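Local structure of ABC transporter sugar binding protein (Xanthomonas axonopodis pv. citri, 3UOR) at residues T76-D81 against L100-P105; Q107-R112 against A316-I321; D206-D211 against G216-A221; N232-G237 against R390-G395. The protein probably binds maltose or a related sugar in the periplasm and delivers it to an ABC transporter for uptake. One frame throughout, in Å; residues are numbered along the deposited sequence.

Contact 1. Residues T76-D81 against L100-P105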
# COMPACT_ATOMS: atom_id res chain seq x y z
N THR A 76 0.23 22.76 8.96
CA THR A 76 0.37 23.77 10.01
C THR A 76 1.82 24.18 10.24
O THR A 76 2.14 25.37 10.21
CB THR A 76 -0.25 23.27 11.33
OG1 THR A 76 -1.68 23.32 11.24
CG2 THR A 76 0.23 24.12 12.50
N ALA A 77 2.69 23.20 10.47
CA ALA A 77 4.11 23.48 10.66
C ALA A 77 4.68 24.20 9.44
O ALA A 77 5.56 25.05 9.57
CB ALA A 77 4.88 22.21 10.94
N PHE A 78 4.18 23.85 8.26
CA PHE A 78 4.61 24.52 7.04
C PHE A 78 4.39 26.02 7.18
O PHE A 78 5.35 26.78 7.30
CB PHE A 78 3.84 24.00 5.83
CG PHE A 78 4.17 24.72 4.55
CD1 PHE A 78 5.47 25.08 4.26
CD2 PHE A 78 3.17 25.01 3.63
CE1 PHE A 78 5.78 25.73 3.07
CE2 PHE A 78 3.47 25.65 2.44
CZ PHE A 78 4.78 26.02 2.16
N ALA A 79 3.13 26.43 7.17
CA ALA A 79 2.77 27.84 7.31
C ALA A 79 3.56 28.54 8.42
O ALA A 79 4.02 29.68 8.25
CB ALA A 79 1.28 27.98 7.57
N ALA A 80 3.74 27.86 9.54
CA ALA A 80 4.43 28.42 10.70
C ALA A 80 5.96 28.29 10.62
O ALA A 80 6.67 28.57 11.59
CB ALA A 80 3.91 27.77 11.97
N ASP A 81 6.47 27.85 9.47
CA ASP A 81 7.91 27.71 9.28
C ASP A 81 8.58 26.79 10.32
O ASP A 81 9.70 27.05 10.76
CB ASP A 81 8.58 29.08 9.29
CG ASP A 81 9.92 29.08 8.60
OD1 ASP A 81 10.39 30.18 8.23
OD2 ASP A 81 10.52 27.99 8.42
N LEU A 100 3.25 21.81 -3.36
CA LEU A 100 3.36 22.93 -2.43
C LEU A 100 4.82 23.43 -2.36
O LEU A 100 5.14 24.32 -1.57
CB LEU A 100 2.93 22.49 -1.04
CG LEU A 100 1.73 23.19 -0.42
CD1 LEU A 100 0.66 23.36 -1.47
CD2 LEU A 100 1.23 22.37 0.75
N ASP A 101 5.70 22.82 -3.16
CA ASP A 101 7.12 23.17 -3.16
C ASP A 101 7.79 23.12 -1.77
O ASP A 101 8.62 23.97 -1.45
CB ASP A 101 7.35 24.54 -3.83
CG ASP A 101 8.82 24.83 -4.11
OD1 ASP A 101 9.56 23.89 -4.49
OD2 ASP A 101 9.24 26.00 -3.97
N THR A 102 7.46 22.13 -0.96
CA THR A 102 8.10 21.99 0.34
C THR A 102 9.19 20.93 0.35
O THR A 102 9.90 20.74 1.35
CB THR A 102 7.08 21.57 1.41
OG1 THR A 102 6.57 20.26 1.10
CG2 THR A 102 5.94 22.58 1.49
N LEU A 103 9.32 20.19 -0.75
CA LEU A 103 10.14 18.99 -0.69
C LEU A 103 11.45 19.17 -1.45
O LEU A 103 11.46 19.66 -2.58
CB LEU A 103 9.39 17.78 -1.25
CG LEU A 103 8.12 17.32 -0.54
CD1 LEU A 103 7.56 16.10 -1.25
CD2 LEU A 103 8.40 17.01 0.92
N GLU A 104 12.54 18.76 -0.82
CA GLU A 104 13.85 18.84 -1.45
C GLU A 104 13.96 17.79 -2.54
O GLU A 104 13.72 16.61 -2.29
CB GLU A 104 14.92 18.58 -0.40
CG GLU A 104 16.33 18.53 -0.96
CD GLU A 104 16.91 19.92 -1.20
OE1 GLU A 104 16.26 20.92 -0.82
OE2 GLU A 104 18.01 19.99 -1.75
N PRO A 105 14.34 18.20 -3.76
CA PRO A 105 14.59 17.21 -4.82
C PRO A 105 15.66 16.23 -4.37
O PRO A 105 16.70 16.65 -3.86
CB PRO A 105 15.12 18.06 -5.98
CG PRO A 105 14.57 19.46 -5.71
CD PRO A 105 14.59 19.58 -4.22
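F78 reaches out from the last turn of helix 67-79 and lays one face of its ring against the methyl group of T102. Its CB points toward the loop 100-105, and with CG anti to the backbone N (chi1 176°) the ring is carried clear of its own helix. CG is still 4.1 Å from T102 CG2. Further along that flank the distance shortens, and CE1 of F78 lies 3.5 Å from T102 CG2. The methyl stands over the ring, 16° off its normal, in a CH-pi contact displaced toward the rim. On the other flank, F78 CE2 meets CG of L100 at 4.2 Å, an apolar contact at the limit of packing distance. At the tip, CZ lies 4.1 Å from the carbonyl O of L100.

OG1 of T102 is turned away from the ring and bonded to F97 O of helix 94-99, which helps hold the methyl toward F78. Both segments leave helix ends. D81, with positive phi, is the C-prime residue of a Schellman motif closing helix 67-79, and D101 takes the same role after helix 94-99. In the alpha/beta fold expected of a periplasmic binding protein, the contact thus joins the C-terminal ends of the helices that precede and follow strand 86-90. L83 also packs on F78, while T102 is tied by backbone hydrogen bonding to K309, just beyond strand 303-307.

Contact 2. Residues Q107-R112 against A316-I321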
# COMPACT_ATOMS: atom_id res chain seq x y z
N GLN A 107 17.08 13.59 -6.28
CA GLN A 107 17.93 12.94 -7.27
C GLN A 107 19.42 13.27 -7.12
O GLN A 107 20.26 12.40 -7.29
CB GLN A 107 17.45 13.21 -8.70
CG GLN A 107 18.23 12.44 -9.77
CD GLN A 107 18.40 10.96 -9.45
OE1 GLN A 107 17.53 10.32 -8.85
NE2 GLN A 107 19.54 10.39 -9.87
N PRO A 108 19.77 14.53 -6.78
CA PRO A 108 21.18 14.87 -6.55
C PRO A 108 21.82 14.07 -5.41
O PRO A 108 23.01 13.76 -5.48
CB PRO A 108 21.13 16.37 -6.21
CG PRO A 108 19.89 16.85 -6.87
CD PRO A 108 18.90 15.72 -6.75
N TYR A 109 21.06 13.75 -4.37
CA TYR A 109 21.59 12.95 -3.27
C TYR A 109 21.68 11.49 -3.67
O TYR A 109 22.63 10.80 -3.34
CB TYR A 109 20.73 13.11 -2.01
CG TYR A 109 20.70 14.52 -1.47
CD1 TYR A 109 21.64 14.96 -0.55
CD2 TYR A 109 19.73 15.42 -1.90
CE1 TYR A 109 21.61 16.27 -0.06
CE2 TYR A 109 19.69 16.73 -1.41
CZ TYR A 109 20.64 17.14 -0.50
OH TYR A 109 20.60 18.43 -0.02
N VAL A 110 20.68 11.01 -4.40
CA VAL A 110 20.65 9.60 -4.77
C VAL A 110 21.84 9.33 -5.69
O VAL A 110 22.50 8.29 -5.59
CB VAL A 110 19.33 9.21 -5.46
CG1 VAL A 110 19.46 7.84 -6.09
CG2 VAL A 110 18.15 9.26 -4.46
N ALA A 111 22.11 10.27 -6.58
CA ALA A 111 23.16 10.12 -7.58
C ALA A 111 24.54 10.03 -6.94
O ALA A 111 25.44 9.40 -7.49
CB ALA A 111 23.11 11.28 -8.59
N ARG A 112 24.71 10.68 -5.79
CA ARG A 112 26.00 10.67 -5.10
C ARG A 112 26.05 9.61 -4.02
O ARG A 112 27.00 9.57 -3.25
CB ARG A 112 26.25 12.04 -4.49
CG ARG A 112 26.30 13.15 -5.56
CD ARG A 112 26.68 14.49 -4.97
NE ARG A 112 27.18 15.44 -5.98
CZ ARG A 112 27.27 16.76 -5.78
NH1 ARG A 112 26.88 17.28 -4.61
NH2 ARG A 112 27.74 17.56 -6.73
N ALA A 316 23.22 16.12 6.85
CA ALA A 316 23.08 15.23 8.01
C ALA A 316 21.79 14.47 7.79
O ALA A 316 21.72 13.26 8.01
CB ALA A 316 23.00 16.02 9.31
N SER A 317 20.78 15.20 7.33
CA SER A 317 19.47 14.64 7.06
C SER A 317 19.55 13.53 6.03
O SER A 317 18.97 12.47 6.22
CB SER A 317 18.51 15.74 6.59
OG SER A 317 18.11 16.55 7.69
N TRP A 318 20.29 13.77 4.95
CA TRP A 318 20.46 12.74 3.94
C TRP A 318 21.12 11.50 4.53
O TRP A 318 20.73 10.38 4.21
CB TRP A 318 21.28 13.23 2.76
CG TRP A 318 21.65 12.06 1.91
CD1 TRP A 318 22.88 11.49 1.79
CD2 TRP A 318 20.76 11.26 1.12
NE1 TRP A 318 22.82 10.40 0.94
CE2 TRP A 318 21.53 10.25 0.52
CE3 TRP A 318 19.39 11.32 0.85
CZ2 TRP A 318 20.97 9.30 -0.34
CZ3 TRP A 318 18.84 10.38 0.00
CH2 TRP A 318 19.63 9.38 -0.58
N LYS A 319 22.13 11.68 5.37
CA LYS A 319 22.83 10.52 5.94
C LYS A 319 21.87 9.63 6.73
O LYS A 319 21.97 8.41 6.70
CB LYS A 319 24.00 10.95 6.85
CG LYS A 319 25.19 11.55 6.10
CD LYS A 319 26.26 12.01 7.09
CE LYS A 319 27.50 12.59 6.41
NZ LYS A 319 28.46 11.52 6.02
N LEU A 320 20.95 10.25 7.46
CA LEU A 320 19.97 9.49 8.20
C LEU A 320 19.10 8.66 7.25
O LEU A 320 18.79 7.50 7.53
CB LEU A 320 19.09 10.41 9.05
CG LEU A 320 17.84 9.75 9.60
CD1 LEU A 320 18.19 8.58 10.48
CD2 LEU A 320 17.02 10.77 10.36
N ILE A 321 18.74 9.23 6.11
CA ILE A 321 17.84 8.54 5.19
C ILE A 321 18.57 7.39 4.52
O ILE A 321 18.01 6.30 4.31
CB ILE A 321 17.28 9.48 4.11
CG1 ILE A 321 16.23 10.42 4.71
CG2 ILE A 321 16.62 8.68 3.01
CD1 ILE A 321 15.62 11.34 3.69
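Y109 overlaps W318 through its CB, which sits over one face of the indole, 3.6 Å from the centroid of the six-membered ring and 13° off the normal. This CH-pi contact, rather than ring stacking, carries the pair. The phenol ring continues past the five-membered ring of W318, with centroids 5.4 Å apart and planes inclined at 30°, so the two aromatic systems lie roughly parallel but barely overlap. The two side chains run past each other in opposite directions: Y109 CD1 comes to 3.8 Å from W318 CB, close to where the tryptophan leaves its own helix.

W318 extends across the gap because its CG is anti to the backbone N (chi1 168°). Its benzo end therefore arrives beside the backbone of helix 107-111, where CZ2 lies 3.7 Å from the carbonyl O of Y109. CH2 of W318 then meets CG2 of V110 at 4.2 Å, although the CB of V110 points away from the other helix. No hydrogen bond crosses between the segments. The polar ends find partners around them: W318 NE1 makes a weak bond to E322 OE2 one turn along its helix, and Y109 OH a weak one to E104 OE2.

The indole lies between helix 107-111 and its own helix 314-324, with S113 and V116 of the following loop against it. As in the alpha/beta fold of periplasmic binding proteins, the helices flank a central sheet: I307 of strand 303-307 and V138 of strand 134-150 also touch W318, while neighbouring S317 packs on V32 of strand 30-36.

Contact 3. Residues D206-D211 against G216-A221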
# COMPACT_ATOMS: atom_id res chain seq x y z
N ASP A 206 -5.25 0.08 -18.64
CA ASP A 206 -5.55 1.50 -18.72
C ASP A 206 -5.45 2.17 -17.35
O ASP A 206 -5.33 1.51 -16.32
CB ASP A 206 -6.86 1.80 -19.48
CG ASP A 206 -8.10 1.27 -18.78
OD1 ASP A 206 -7.94 0.55 -17.77
OD2 ASP A 206 -9.23 1.59 -19.23
N ARG A 207 -5.46 3.49 -17.37
CA ARG A 207 -5.26 4.31 -16.19
C ARG A 207 -6.64 4.70 -15.61
O ARG A 207 -7.60 4.83 -16.36
CB ARG A 207 -4.50 5.55 -16.65
CG ARG A 207 -3.85 6.40 -15.59
CD ARG A 207 -3.16 7.59 -16.26
NE ARG A 207 -2.58 8.50 -15.29
CZ ARG A 207 -1.63 8.14 -14.43
NH1 ARG A 207 -1.15 6.91 -14.46
NH2 ARG A 207 -1.15 9.03 -13.56
N LEU A 208 -6.73 4.85 -14.29
CA LEU A 208 -7.98 5.21 -13.63
C LEU A 208 -8.39 6.68 -13.84
O LEU A 208 -9.54 7.04 -13.58
CB LEU A 208 -7.91 4.89 -12.14
CG LEU A 208 -8.05 3.40 -11.85
CD1 LEU A 208 -7.86 3.11 -10.38
CD2 LEU A 208 -9.42 2.90 -12.31
N LEU A 209 -7.47 7.53 -14.28
CA LEU A 209 -7.81 8.90 -14.68
C LEU A 209 -7.39 9.09 -16.13
O LEU A 209 -6.63 8.27 -16.66
CB LEU A 209 -7.08 9.93 -13.81
CG LEU A 209 -7.33 9.84 -12.30
CD1 LEU A 209 -6.56 10.95 -11.59
CD2 LEU A 209 -8.84 9.97 -12.03
N ARG A 210 -7.85 10.15 -16.77
CA ARG A 210 -7.49 10.36 -18.16
C ARG A 210 -7.28 11.83 -18.44
O ARG A 210 -7.63 12.69 -17.63
CB ARG A 210 -8.58 9.84 -19.09
CG ARG A 210 -9.94 10.53 -18.87
CD ARG A 210 -11.05 9.89 -19.68
NE ARG A 210 -12.34 10.50 -19.36
CZ ARG A 210 -12.76 11.64 -19.88
NH1 ARG A 210 -12.00 12.29 -20.76
NH2 ARG A 210 -13.94 12.14 -19.52
N ASP A 211 -6.71 12.10 -19.61
CA ASP A 211 -6.54 13.46 -20.13
C ASP A 211 -5.83 14.36 -19.13
O ASP A 211 -6.42 15.28 -18.56
CB ASP A 211 -7.90 14.04 -20.55
CG ASP A 211 -7.76 15.40 -21.22
OD1 ASP A 211 -8.71 16.21 -21.15
OD2 ASP A 211 -6.69 15.66 -21.82
N GLY A 216 -11.99 11.71 -14.53
CA GLY A 216 -12.06 10.33 -14.09
C GLY A 216 -12.12 9.42 -15.31
O GLY A 216 -12.62 9.83 -16.35
N ASN A 217 -11.60 8.21 -15.20
CA ASN A 217 -11.69 7.26 -16.29
C ASN A 217 -12.28 5.97 -15.78
O ASN A 217 -11.90 4.90 -16.24
CB ASN A 217 -10.31 6.97 -16.89
CG ASN A 217 -10.40 6.19 -18.19
OD1 ASN A 217 -11.28 6.43 -19.01
ND2 ASN A 217 -9.48 5.25 -18.40
N PHE A 218 -13.20 6.08 -14.82
CA PHE A 218 -13.83 4.89 -14.26
C PHE A 218 -14.83 4.26 -15.22
O PHE A 218 -15.17 3.08 -15.09
CB PHE A 218 -14.41 5.19 -12.87
CG PHE A 218 -13.35 5.52 -11.85
CD1 PHE A 218 -12.82 4.53 -11.04
CD2 PHE A 218 -12.87 6.81 -11.73
CE1 PHE A 218 -11.83 4.82 -10.10
CE2 PHE A 218 -11.89 7.11 -10.80
CZ PHE A 218 -11.36 6.11 -9.99
N ARG A 219 -15.26 5.03 -16.21
CA ARG A 219 -16.06 4.47 -17.30
C ARG A 219 -15.23 3.66 -18.30
O ARG A 219 -15.78 3.04 -19.23
CB ARG A 219 -16.80 5.59 -18.03
CG ARG A 219 -18.09 6.04 -17.32
CD ARG A 219 -18.67 7.26 -18.00
NE ARG A 219 -17.78 8.41 -17.87
CZ ARG A 219 -18.02 9.59 -18.42
NH1 ARG A 219 -19.12 9.76 -19.15
NH2 ARG A 219 -17.16 10.58 -18.24
N GLY A 220 -13.92 3.70 -18.14
CA GLY A 220 -13.03 2.95 -19.04
C GLY A 220 -13.18 1.45 -18.89
O GLY A 220 -13.73 0.97 -17.89
N ALA A 221 -12.70 0.70 -19.88
CA ALA A 221 -12.79 -0.76 -19.86
C ALA A 221 -12.18 -1.41 -18.63
O ALA A 221 -12.72 -2.36 -18.07
CB ALA A 221 -12.18 -1.37 -21.15
O HOH W 1 -10.54 2.11 -16.45
O HOH W 2 -14.82 11.38 -16.89
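N217 ND2 donates to the carbonyl O of R207 over 2.8 Å in an almost straight bond (175°), with the acceptor lying in the plane of the amide. The N217 backbone N adds a second bond, 2.9 Å to L208 O, entering from above that carbonyl plane. Together they close the base of a small beta hairpin, strands 209-210 and 215-216, in which L209 and G216 form an antiparallel non-hydrogen-bonded pair. After it the chain makes a type I turn, N217 to G220, into helix 221-235, with G220 at the N-cap position.

Outward from these bonds, R210 runs extended from CG to NE and makes a weak bond, 3.1 Å, from NE to G216 O. R210 NH2 and R219 NH2 are 3.8 Å apart. A water accepts from both, which probably eases the repulsion, and D406 of helix 398-412 pairs with R219 NE. D206 OD2 accepts from G222 N in the first turn of helix 221-235 and lies 3.1 Å from a second water, which also contacts N217 O.

The inner side is apolar. L208 CD2 packs on F218 CE1 at 3.8 Å, beside W377 and L198, and L209 CD2 touches the CA of G216. The L208 carbonyl has a double role: the O that accepts from N217 N also stands over one face of the F218 ring, 3.6 Å from CE2.

Contact 4. Residues N232-G237 against R390-G395; sequences NMYQQG and RVVRGG
Two helix C-termini meet here, those of helices 221-235 and 377-394, through Y234 and Q235 on one and V392 on the other. The CB of V392 points toward segment 232-237, and with CG1 anti to its backbone N (chi1 178°) that methyl is placed over one face of the tyrosine ring. It bears on the root of the side chain, not its middle: CG1 of V392 is 3.5 Å from Y234 CG and equally close to Y234 CB. The other methyl, V392 CG2, lies along the flank, 3.9 Å from Y234 CD2. The two side chains cross at about a right angle. The phenol extends beyond V392, and its OH is held by M189 O, while Y230 meets the same tyrosine edge to face.

Carbonyls in the last turn of a helix have no N-H of a further turn to accept from, and Q235 reaches one of them in helix 377-394. Its chain, bent at chi2 (-46°), brings NE2 to 3.1 Å from V392 O, with an N-H...O angle of 159°. The donor lies in the carbonyl plane, on a lone pair, and the oxygen is in turn nearly in the plane of the amide. D231 OD1 also accepts from NE2, and K241 NZ is bonded to OE1, so both ends of the amide are gripped and its flip is fixed.

The C-terminal turn of helix 221-235 carries a Schellman motif, with G237 at positive phi and its N 3.0 Å from Y234 O. Within this turn Q236 NE2 also bonds N232 OD1 at 2.8 Å.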
# COMPACT_ATOMS: atom_id res chain seq x y z
N ASN A 232 -18.79 -9.55 -8.61
CA ASN A 232 -19.17 -10.94 -8.81
C ASN A 232 -18.92 -11.83 -7.58
O ASN A 232 -19.69 -12.73 -7.31
CB ASN A 232 -18.47 -11.54 -10.03
CG ASN A 232 -18.96 -12.93 -10.35
OD1 ASN A 232 -20.13 -13.13 -10.68
ND2 ASN A 232 -18.06 -13.91 -10.28
N MET A 233 -17.83 -11.58 -6.85
CA MET A 233 -17.49 -12.41 -5.70
C MET A 233 -18.56 -12.32 -4.60
O MET A 233 -18.83 -13.30 -3.92
CB MET A 233 -16.14 -12.01 -5.10
CG MET A 233 -14.94 -12.20 -6.06
SD MET A 233 -13.37 -12.03 -5.18
CE MET A 233 -12.40 -11.30 -6.49
N TYR A 234 -19.12 -11.14 -4.38
CA TYR A 234 -20.20 -11.05 -3.40
C TYR A 234 -21.48 -11.68 -3.93
O TYR A 234 -22.18 -12.35 -3.18
CB TYR A 234 -20.47 -9.61 -2.99
CG TYR A 234 -19.26 -8.91 -2.44
CD1 TYR A 234 -19.03 -8.85 -1.07
CD2 TYR A 234 -18.34 -8.32 -3.29
CE1 TYR A 234 -17.90 -8.19 -0.58
CE2 TYR A 234 -17.23 -7.67 -2.81
CZ TYR A 234 -17.01 -7.61 -1.47
OH TYR A 234 -15.89 -6.94 -1.03
N GLN A 235 -21.78 -11.46 -5.20
CA GLN A 235 -23.05 -11.94 -5.74
C GLN A 235 -23.06 -13.46 -5.87
O GLN A 235 -24.14 -14.06 -5.85
CB GLN A 235 -23.44 -11.26 -7.06
CG GLN A 235 -23.46 -9.72 -7.07
CD GLN A 235 -24.14 -9.10 -5.86
OE1 GLN A 235 -24.97 -9.72 -5.20
NE2 GLN A 235 -23.79 -7.86 -5.57
N GLN A 236 -21.89 -14.08 -6.00
CA GLN A 236 -21.84 -15.55 -6.06
C GLN A 236 -21.88 -16.14 -4.65
O GLN A 236 -22.04 -17.34 -4.48
CB GLN A 236 -20.60 -16.07 -6.78
CG GLN A 236 -20.44 -15.60 -8.20
CD GLN A 236 -21.52 -16.13 -9.10
OE1 GLN A 236 -22.18 -17.12 -8.79
NE2 GLN A 236 -21.71 -15.46 -10.24
N GLY A 237 -21.73 -15.30 -3.64
CA GLY A 237 -21.67 -15.77 -2.27
C GLY A 237 -20.28 -16.24 -1.89
O GLY A 237 -20.11 -16.96 -0.90
N ARG A 390 -22.33 0.38 -2.91
CA ARG A 390 -23.72 0.52 -3.34
C ARG A 390 -24.04 -0.51 -4.42
O ARG A 390 -25.12 -1.08 -4.45
CB ARG A 390 -23.97 1.92 -3.89
CG ARG A 390 -25.36 2.45 -3.60
CD ARG A 390 -25.28 3.95 -3.40
NE ARG A 390 -24.69 4.59 -4.57
CZ ARG A 390 -23.87 5.63 -4.53
NH1 ARG A 390 -23.53 6.18 -3.36
NH2 ARG A 390 -23.39 6.13 -5.66
N VAL A 391 -23.09 -0.72 -5.32
CA VAL A 391 -23.20 -1.75 -6.32
C VAL A 391 -23.37 -3.11 -5.66
O VAL A 391 -24.27 -3.88 -6.01
CB VAL A 391 -21.98 -1.77 -7.24
CG1 VAL A 391 -21.89 -3.10 -8.01
CG2 VAL A 391 -22.03 -0.58 -8.17
N VAL A 392 -22.50 -3.42 -4.69
CA VAL A 392 -22.57 -4.71 -4.00
C VAL A 392 -23.84 -4.90 -3.17
O VAL A 392 -24.50 -5.93 -3.25
CB VAL A 392 -21.36 -4.95 -3.09
CG1 VAL A 392 -21.51 -6.28 -2.39
CG2 VAL A 392 -20.04 -4.91 -3.91
N ARG A 393 -24.17 -3.92 -2.35
CA ARG A 393 -25.28 -4.06 -1.43
C ARG A 393 -26.61 -3.72 -2.10
O ARG A 393 -27.55 -4.48 -1.99
CB ARG A 393 -25.09 -3.18 -0.19
CG ARG A 393 -23.87 -3.55 0.65
CD ARG A 393 -23.93 -2.87 2.03
NE ARG A 393 -23.60 -3.83 3.08
CZ ARG A 393 -22.61 -3.66 3.94
NH1 ARG A 393 -21.87 -2.57 3.89
NH2 ARG A 393 -22.36 -4.58 4.87
N GLY A 394 -26.68 -2.60 -2.80
CA GLY A 394 -27.95 -2.13 -3.35
C GLY A 394 -28.23 -2.64 -4.75
O GLY A 394 -29.29 -2.43 -5.28
N GLY A 395 -27.28 -3.33 -5.36
CA GLY A 395 -27.50 -3.79 -6.72
C GLY A 395 -27.54 -2.66 -7.75
O GLY A 395 -27.98 -2.88 -8.87

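Contacts 1 and 2 lie on the same side of the chain's centre, and contact 4 on the opposite side from both. The first two are neighbours, meeting weakly through E104 and Y109; both rest on carbon over an aromatic face, without a hydrogen bond across, but contact 2 is buried between two helices beside the large sheet whereas contact 1 is partly buried. Contacts 3 and 4 share helix 221-235, contact 3 leading into its start and contact 4 closing on its end, their nearest atoms about 10 Å apart. Contact 3, partly buried like contact 1, relies on side-chain and backbone donors to carbonyls, with waters, whereas contact 4 combines buried packing with one amide-to-carbonyl bond.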